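Local structure of tetratricopeptide repeat protein (Parabacteroides merdae ATCC 43184, 4R7S) at residues E163-F166 against N167-S171; S207-T210 against A211-V215; I50-Q54 against G55-E59. The protein is of unknown function but probably acts, like other tetratricopeptide repeat proteins, as a helical scaffold that recognises partner proteins. All coordinates share one frame; numbering follows the deposited sequence.

In the fold
The chain is an array of antiparallel helices of the tetratricopeptide repeat kind, and the three contacts sample it in series. Contact 3, the turn between helix 40-52 and helix 57-68, comes first along the chain; contact 1 lies within helix 159-172, and contact 2 starts helix 211-223. The centres of contacts 1 and 3 are about 38 Å apart, on opposite sides of the chain's centre. Contact 2 has its centre about 20 Å from that of contact 1 and about 26 Å from that of contact 3. None of the three touches another. A PEG molecule, probably from the crystallisation liquor, has its nearest atom about 3 Å from the R53 side chain in contact 3.

Contact 1 (E163-F166 against N167-S171); sequences ERIF and NYLIS
E163 and N167 touch one turn apart on helix 159-172, an alpha-helix in the antiparallel helical array of this tetratricopeptide repeat protein. Four successive backbone bonds hold the stretch together. N167 N gives its hydrogen to E163 O at 2.8 Å, and Y168 N does the same to R164 O at 3.0 Å. The bond from L169 N to I165 O is the straightest of the set, with an N-H...O angle of 169°. I170 N to F166 O, at 3.1 Å, continues the pattern.

Among the polar side chains, N167 folds back toward the preceding turn. Its CG stands beside its own backbone N (chi1 -69°), which brings N167 CG to 3.1 Å from the backbone O of E163; ND2 is too poorly angled to hydrogen-bond to that oxygen. ND2 comes within 3.5 Å of E163 CG, a van der Waals touch with the aliphatic part of the glutamate. The two side chains cross at a slant, amide and carboxylate planes 53° apart. The polar ends are held elsewhere: N167 OD1 bonds to R183 and E163 OE2 to Y187, both on helix 178-189, so the two side chains tie this helix to its successor at neighbouring points. R164 instead makes a salt bridge back to E161 in its own helix.

The apolar contact lies on another flank. I165 and L169 run side by side and point the same way, I165 CG2 meeting L169 CD1 at 4.1 Å. Together with F166 they pack on helix 143-156, where A150 receives both I165 and F166, while L147 touches F166 and R146 touches L169. I170 turns to helix 178-189 and lies against L179, Y180 and R183. Its CG1 also rests against the carbonyl one turn back, 3.2 Å from F166 O.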
loop_
_atom_site.group_PDB
_atom_site.type_symbol
_atom_site.label_atom_id
_atom_site.label_comp_id
_atom_site.label_asym_id
_atom_site.label_seq_id
_atom_site.Cartn_x
_atom_site.Cartn_y
_atom_site.Cartn_z
ATOM N N GLU A 163 -9.197 1.623 19.940
ATOM C CA GLU A 163 -10.565 2.129 19.848
ATOM C C GLU A 163 -10.606 3.613 20.165
ATOM O O GLU A 163 -11.313 4.353 19.485
ATOM C CB GLU A 163 -11.495 1.336 20.781
ATOM C CG GLU A 163 -12.945 1.779 20.657
ATOM C CD GLU A 163 -13.918 1.259 21.690
ATOM O OE1 GLU A 163 -13.510 0.942 22.831
ATOM O OE2 GLU A 163 -15.117 1.208 21.356
ATOM N N ARG A 164 -9.836 4.053 21.182
ATOM C CA ARG A 164 -9.771 5.464 21.539
ATOM C C ARG A 164 -9.295 6.305 20.337
ATOM O O ARG A 164 -9.909 7.339 20.044
ATOM C CB ARG A 164 -8.834 5.661 22.739
ATOM C CG ARG A 164 -8.856 7.072 23.300
ATOM C CD ARG A 164 -7.642 7.387 24.163
ATOM N NE ARG A 164 -6.356 7.175 23.482
ATOM C CZ ARG A 164 -5.797 8.012 22.615
ATOM N NH1 ARG A 164 -6.419 9.135 22.264
ATOM N NH2 ARG A 164 -4.615 7.731 22.080
ATOM N N ILE A 165 -8.236 5.835 19.624
ATOM C CA ILE A 165 -7.653 6.532 18.467
ATOM C C ILE A 165 -8.673 6.605 17.323
ATOM O O ILE A 165 -8.887 7.688 16.778
ATOM C CB ILE A 165 -6.324 5.892 18.007
ATOM C CG1 ILE A 165 -5.299 5.906 19.153
ATOM C CG2 ILE A 165 -5.788 6.614 16.741
ATOM C CD1 ILE A 165 -4.073 5.002 18.977
ATOM N N PHE A 166 -9.302 5.465 16.974
ATOM C CA PHE A 166 -10.311 5.433 15.916
ATOM C C PHE A 166 -11.485 6.299 16.285
ATOM O O PHE A 166 -12.028 6.947 15.407
ATOM C CB PHE A 166 -10.804 4.003 15.628
ATOM C CG PHE A 166 -9.920 3.207 14.713
ATOM C CD1 PHE A 166 -9.797 3.548 13.368
ATOM C CD2 PHE A 166 -9.235 2.098 15.177
ATOM C CE1 PHE A 166 -8.974 2.803 12.510
ATOM C CE2 PHE A 166 -8.429 1.345 14.318
ATOM C CZ PHE A 166 -8.291 1.710 12.995
ATOM N N ASN A 167 -11.892 6.321 17.559
ATOM C CA ASN A 167 -13.027 7.166 17.933
ATOM C C ASN A 167 -12.662 8.649 17.756
ATOM O O ASN A 167 -13.482 9.430 17.246
ATOM C CB ASN A 167 -13.528 6.879 19.361
ATOM C CG ASN A 167 -14.196 5.532 19.517
ATOM O OD1 ASN A 167 -14.707 4.927 18.557
ATOM N ND2 ASN A 167 -14.215 5.029 20.751
ATOM N N TYR A 168 -11.420 9.011 18.117
ATOM C CA TYR A 168 -10.951 10.379 17.991
ATOM C C TYR A 168 -10.922 10.811 16.516
ATOM O O TYR A 168 -11.454 11.874 16.198
ATOM C CB TYR A 168 -9.572 10.570 18.663
ATOM C CG TYR A 168 -8.947 11.914 18.348
ATOM C CD1 TYR A 168 -9.544 13.102 18.778
ATOM C CD2 TYR A 168 -7.803 12.007 17.554
ATOM C CE1 TYR A 168 -8.996 14.345 18.463
ATOM C CE2 TYR A 168 -7.219 13.247 17.269
ATOM C CZ TYR A 168 -7.828 14.414 17.716
ATOM O OH TYR A 168 -7.281 15.644 17.432
ATOM N N LEU A 169 -10.307 9.993 15.634
ATOM C CA LEU A 169 -10.164 10.274 14.205
ATOM C C LEU A 169 -11.514 10.430 13.525
ATOM O O LEU A 169 -11.673 11.323 12.690
ATOM C CB LEU A 169 -9.350 9.180 13.495
ATOM C CG LEU A 169 -7.868 9.058 13.870
ATOM C CD1 LEU A 169 -7.188 7.874 13.120
ATOM C CD2 LEU A 169 -7.114 10.354 13.613
ATOM N N ILE A 170 -12.477 9.560 13.869
ATOM C CA ILE A 170 -13.840 9.537 13.325
ATOM C C ILE A 170 -14.602 10.769 13.838
ATOM O O ILE A 170 -15.344 11.360 13.068
ATOM C CB ILE A 170 -14.555 8.180 13.649
ATOM C CG1 ILE A 170 -13.935 7.035 12.790
ATOM C CG2 ILE A 170 -16.095 8.260 13.488
ATOM C CD1 ILE A 170 -14.559 5.646 12.895
ATOM N N SER A 171 -14.385 11.194 15.094
ATOM C CA SER A 171 -15.009 12.424 15.622
ATOM C C SER A 171 -14.505 13.664 14.852
ATOM O O SER A 171 -15.273 14.599 14.625
ATOM C CB SER A 171 -14.731 12.586 17.114
ATOM O OG SER A 171 -13.584 13.384 17.374
#

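Contact 2 (S207-T210 against A211-V215); sequences SEPT and ANLYV
The backbone runs extended through P209 and T210, then turns into helix 211-223 at A211, with T210 as the N-cap residue. This is a helix start in the antiparallel helical array typical of tetratricopeptide repeat proteins, reached by a short loop from helix 193-206. T210 O points into the first turn and receives two amides, both weakly: L213 N at 3.1 Å and Y214 N at 3.3 Å. The bond from L213 N is the more bent of the pair, with an N-H...O angle of 129°.

The T210 side chain adds a capping bond. With chi1 at 72°, OG1 lies between the backbone N and the carbonyl carbon of its own residue, and from there it accepts from L213 N, though weakly, at 3.4 Å. L213 N therefore faces two oxygens of the same threonine, its hydroxyl and its carbonyl, and neither bond is strong. The hydroxyl has a further partner in E181 of helix 178-189, so the cap is tied to a preceding helix as well. N212 CB brushes the same oxygen, 3.5 Å from T210 OG1.

P209 covers the apolar side of the turn. The CB corner of its ring points toward the helix and meets L213 CD2 at 3.7 Å. A chi1 of -157° swings L213 CG away from the backbone N and lets CD2 lie there; the leucine also packs on I200, V203 and F204 of helix 193-206. F204 is shared: P209 rests on it too, and it makes an edge-to-face pair with the ring of Y214. That tyrosine ring approaches the proline obliquely, Y214 CE2 lying 4.2 Å from P209 CB.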
loop_
_atom_site.group_PDB
_atom_site.type_symbol
_atom_site.label_atom_id
_atom_site.label_comp_id
_atom_site.label_asym_id
_atom_site.label_seq_id
_atom_site.Cartn_x
_atom_site.Cartn_y
_atom_site.Cartn_z
ATOM N N SER A 207 -21.315 4.904 1.246
ATOM C CA SER A 207 -20.152 4.892 0.363
ATOM C C SER A 207 -20.093 3.576 -0.479
ATOM O O SER A 207 -21.108 2.901 -0.662
ATOM C CB SER A 207 -18.898 5.084 1.227
ATOM O OG SER A 207 -17.647 4.941 0.574
ATOM N N GLU A 208 -18.908 3.268 -1.038
ATOM C CA GLU A 208 -18.615 2.089 -1.844
ATOM C C GLU A 208 -17.537 1.278 -1.077
ATOM O O GLU A 208 -16.377 1.698 -1.008
ATOM C CB GLU A 208 -18.182 2.483 -3.275
ATOM N N PRO A 209 -17.936 0.175 -0.396
ATOM C CA PRO A 209 -16.961 -0.588 0.402
ATOM C C PRO A 209 -15.815 -1.210 -0.410
ATOM O O PRO A 209 -15.938 -1.460 -1.617
ATOM C CB PRO A 209 -17.817 -1.700 1.038
ATOM C CG PRO A 209 -19.221 -1.233 0.920
ATOM C CD PRO A 209 -19.278 -0.447 -0.336
ATOM N N THR A 210 -14.697 -1.473 0.283
ATOM C CA THR A 210 -13.548 -2.153 -0.297
ATOM C C THR A 210 -13.824 -3.655 -0.264
ATOM O O THR A 210 -14.743 -4.098 0.441
ATOM C CB THR A 210 -12.232 -1.796 0.445
ATOM O OG1 THR A 210 -12.206 -2.418 1.740
ATOM C CG2 THR A 210 -11.992 -0.290 0.544
ATOM N N ALA A 211 -13.006 -4.433 -0.992
ATOM C CA ALA A 211 -13.070 -5.890 -1.026
ATOM C C ALA A 211 -12.891 -6.449 0.395
ATOM O O ALA A 211 -13.599 -7.382 0.799
ATOM C CB ALA A 211 -11.981 -6.424 -1.945
ATOM N N ASN A 212 -11.973 -5.812 1.175
ATOM C CA ASN A 212 -11.649 -6.142 2.561
ATOM C C ASN A 212 -12.885 -6.092 3.444
ATOM O O ASN A 212 -13.058 -6.963 4.300
ATOM C CB ASN A 212 -10.586 -5.179 3.083
ATOM C CG ASN A 212 -9.170 -5.577 2.753
ATOM O OD1 ASN A 212 -8.902 -6.505 1.999
ATOM N ND2 ASN A 212 -8.221 -4.884 3.323
ATOM N N LEU A 213 -13.765 -5.096 3.203
ATOM C CA LEU A 213 -14.982 -4.936 3.970
ATOM C C LEU A 213 -15.999 -6.013 3.594
ATOM O O LEU A 213 -16.773 -6.430 4.465
ATOM C CB LEU A 213 -15.573 -3.521 3.843
ATOM C CG LEU A 213 -16.479 -3.125 5.015
ATOM C CD1 LEU A 213 -15.676 -2.940 6.316
ATOM C CD2 LEU A 213 -17.367 -1.938 4.670
ATOM N N TYR A 214 -15.968 -6.510 2.335
ATOM C CA TYR A 214 -16.866 -7.603 1.947
ATOM C C TYR A 214 -16.408 -8.882 2.647
ATOM O O TYR A 214 -17.248 -9.602 3.175
ATOM C CB TYR A 214 -16.942 -7.786 0.424
ATOM C CG TYR A 214 -17.963 -6.905 -0.265
ATOM C CD1 TYR A 214 -19.302 -7.282 -0.338
ATOM C CD2 TYR A 214 -17.586 -5.711 -0.874
ATOM C CE1 TYR A 214 -20.253 -6.470 -0.963
ATOM C CE2 TYR A 214 -18.526 -4.898 -1.519
ATOM C CZ TYR A 214 -19.856 -5.294 -1.582
ATOM O OH TYR A 214 -20.782 -4.532 -2.266
ATOM N N VAL A 215 -15.070 -9.115 2.742
ATOM C CA VAL A 215 -14.500 -10.274 3.466
ATOM C C VAL A 215 -14.916 -10.174 4.940
ATOM O O VAL A 215 -15.431 -11.144 5.487
ATOM C CB VAL A 215 -12.957 -10.399 3.307
ATOM C CG1 VAL A 215 -12.351 -11.365 4.330
ATOM C CG2 VAL A 215 -12.586 -10.822 1.899
#

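Contact 3 (I50-Q54 against G55-E59)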
loop_
_atom_site.group_PDB
_atom_site.type_symbol
_atom_site.label_atom_id
_atom_site.label_comp_id
_atom_site.label_asym_id
_atom_site.label_seq_id
_atom_site.Cartn_x
_atom_site.Cartn_y
_atom_site.Cartn_z
ATOM N N ILE A 50 6.811 3.164 -15.375
ATOM C CA ILE A 50 5.997 2.842 -16.558
ATOM C C ILE A 50 5.760 1.307 -16.625
ATOM O O ILE A 50 4.631 0.868 -16.873
ATOM C CB ILE A 50 6.686 3.385 -17.835
ATOM C CG1 ILE A 50 6.579 4.918 -17.896
ATOM C CG2 ILE A 50 6.140 2.732 -19.108
ATOM C CD1 ILE A 50 7.562 5.560 -18.793
ATOM N N GLN A 51 6.825 0.521 -16.373
ATOM C CA GLN A 51 6.795 -0.936 -16.347
ATOM C C GLN A 51 5.933 -1.445 -15.192
ATOM O O GLN A 51 5.170 -2.388 -15.385
ATOM C CB GLN A 51 8.214 -1.525 -16.258
ATOM C CG GLN A 51 9.004 -1.334 -17.548
ATOM C CD GLN A 51 10.386 -1.926 -17.460
ATOM O OE1 GLN A 51 11.083 -1.800 -16.454
ATOM N NE2 GLN A 51 10.820 -2.581 -18.521
ATOM N N ARG A 52 6.036 -0.812 -14.011
ATOM C CA ARG A 52 5.250 -1.180 -12.825
ATOM C C ARG A 52 3.751 -0.923 -13.070
ATOM O O ARG A 52 2.931 -1.766 -12.719
ATOM C CB ARG A 52 5.731 -0.401 -11.584
ATOM C CG ARG A 52 5.152 -0.924 -10.273
ATOM C CD ARG A 52 5.327 0.064 -9.137
ATOM N NE ARG A 52 4.886 -0.532 -7.876
ATOM C CZ ARG A 52 4.969 0.046 -6.684
ATOM N NH1 ARG A 52 5.488 1.261 -6.561
ATOM N NH2 ARG A 52 4.531 -0.583 -5.605
ATOM N N ARG A 53 3.406 0.226 -13.691
ATOM C CA ARG A 53 2.027 0.601 -14.003
ATOM C C ARG A 53 1.404 -0.313 -15.088
ATOM O O ARG A 53 0.208 -0.210 -15.348
ATOM C CB ARG A 53 1.955 2.062 -14.432
ATOM C CG ARG A 53 2.052 3.060 -13.279
ATOM C CD ARG A 53 2.092 4.479 -13.792
ATOM N NE ARG A 53 0.902 4.811 -14.575
ATOM C CZ ARG A 53 0.813 5.827 -15.429
ATOM N NH1 ARG A 53 1.858 6.620 -15.643
ATOM N NH2 ARG A 53 -0.315 6.050 -16.088
ATOM N N GLN A 54 2.208 -1.209 -15.687
ATOM C CA GLN A 54 1.779 -2.197 -16.673
ATOM C C GLN A 54 1.649 -3.581 -16.041
ATOM O O GLN A 54 1.158 -4.517 -16.694
ATOM C CB GLN A 54 2.772 -2.268 -17.826
ATOM C CG GLN A 54 2.487 -1.283 -18.943
ATOM C CD GLN A 54 3.578 -1.383 -19.979
ATOM O OE1 GLN A 54 3.509 -2.174 -20.932
ATOM N NE2 GLN A 54 4.653 -0.649 -19.758
ATOM N N GLY A 55 2.117 -3.703 -14.792
ATOM C CA GLY A 55 2.121 -4.952 -14.050
ATOM C C GLY A 55 3.361 -5.783 -14.296
ATOM O O GLY A 55 3.474 -6.893 -13.768
ATOM N N LYS A 56 4.311 -5.258 -15.105
ATOM C CA LYS A 56 5.600 -5.892 -15.415
ATOM C C LYS A 56 6.539 -5.630 -14.207
ATOM O O LYS A 56 7.535 -4.898 -14.294
ATOM C CB LYS A 56 6.167 -5.344 -16.737
ATOM C CG LYS A 56 5.153 -5.258 -17.871
ATOM C CD LYS A 56 5.792 -5.556 -19.223
ATOM C CE LYS A 56 6.033 -4.341 -20.083
ATOM N NZ LYS A 56 7.002 -4.611 -21.188
ATOM N N LEU A 57 6.161 -6.214 -13.066
ATOM C CA LEU A 57 6.797 -6.030 -11.767
ATOM C C LEU A 57 8.263 -6.522 -11.711
ATOM O O LEU A 57 9.107 -5.797 -11.175
ATOM C CB LEU A 57 5.967 -6.706 -10.667
ATOM C CG LEU A 57 4.480 -6.315 -10.549
ATOM C CD1 LEU A 57 3.879 -6.880 -9.261
ATOM C CD2 LEU A 57 4.266 -4.786 -10.592
ATOM N N GLN A 58 8.571 -7.714 -12.259
ATOM C CA GLN A 58 9.947 -8.214 -12.252
ATOM C C GLN A 58 10.846 -7.331 -13.107
ATOM O O GLN A 58 11.971 -7.060 -12.688
ATOM C CB GLN A 58 10.044 -9.697 -12.698
ATOM C CG GLN A 58 9.648 -10.741 -11.626
ATOM C CD GLN A 58 10.199 -10.505 -10.227
ATOM O OE1 GLN A 58 11.397 -10.242 -10.007
ATOM N NE2 GLN A 58 9.320 -10.611 -9.241
ATOM N N GLU A 59 10.335 -6.844 -14.267
ATOM C CA GLU A 59 11.053 -5.946 -15.196
ATOM C C GLU A 59 11.344 -4.595 -14.538
ATOM O O GLU A 59 12.468 -4.077 -14.625
ATOM C CB GLU A 59 10.229 -5.708 -16.476
ATOM C CG GLU A 59 10.492 -6.715 -17.574
ATOM C CD GLU A 59 9.274 -7.015 -18.421
ATOM O OE1 GLU A 59 8.391 -7.764 -17.941
ATOM O OE2 GLU A 59 9.200 -6.499 -19.561
HETATM O O HOH W 1 13.520 -3.740 -17.388
#
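Q51 O is gripped by two amides where helix 40-52 gives way to the turn: K56 N, in a weak bond at 3.0 Å, and Q54 N at 3.2 Å. The other bond that joins 50-54 to 55-59 runs from G55 N to R52 O at 3.0 Å, its donor standing well above the carbonyl plane. G55 takes a positive phi of 88°, and K56 then starts helix 57-68 as its N-cap residue, bending the chain through an inverse gamma turn.

On one flank the Q51 side chain, extended beyond CG, crosses that of E59 at about a right angle. Water 1 joins the two residues, taking a hydrogen from Q51 NE2 and giving one to E59 O at 3.0 Å. Q51 OE1 is held by S63. Q54 and K56 lie side by side, Q54 OE1 being 3.4 Å from K56 CE. K56 NZ and E59 OE2, 3.3 Å apart, form a salt bridge whose hydrogen bond is weak, and the carboxylate of E24 in helix 20-33 collects K56 NZ, Q51 NE2 and Q54 NE2, drawing this flank onto the preceding helix. On the other flank R52 CG meets L57 CD2 at 4.0 Å, and the guanidinium continues to E87 and S83 of helix 75-87.

The bonds K56 N to Q51 O and G55 N to R52 O, with the positive phi of G55, make a Schellman motif, here closing one helix and leading straight into the next in a tetratricopeptide repeat.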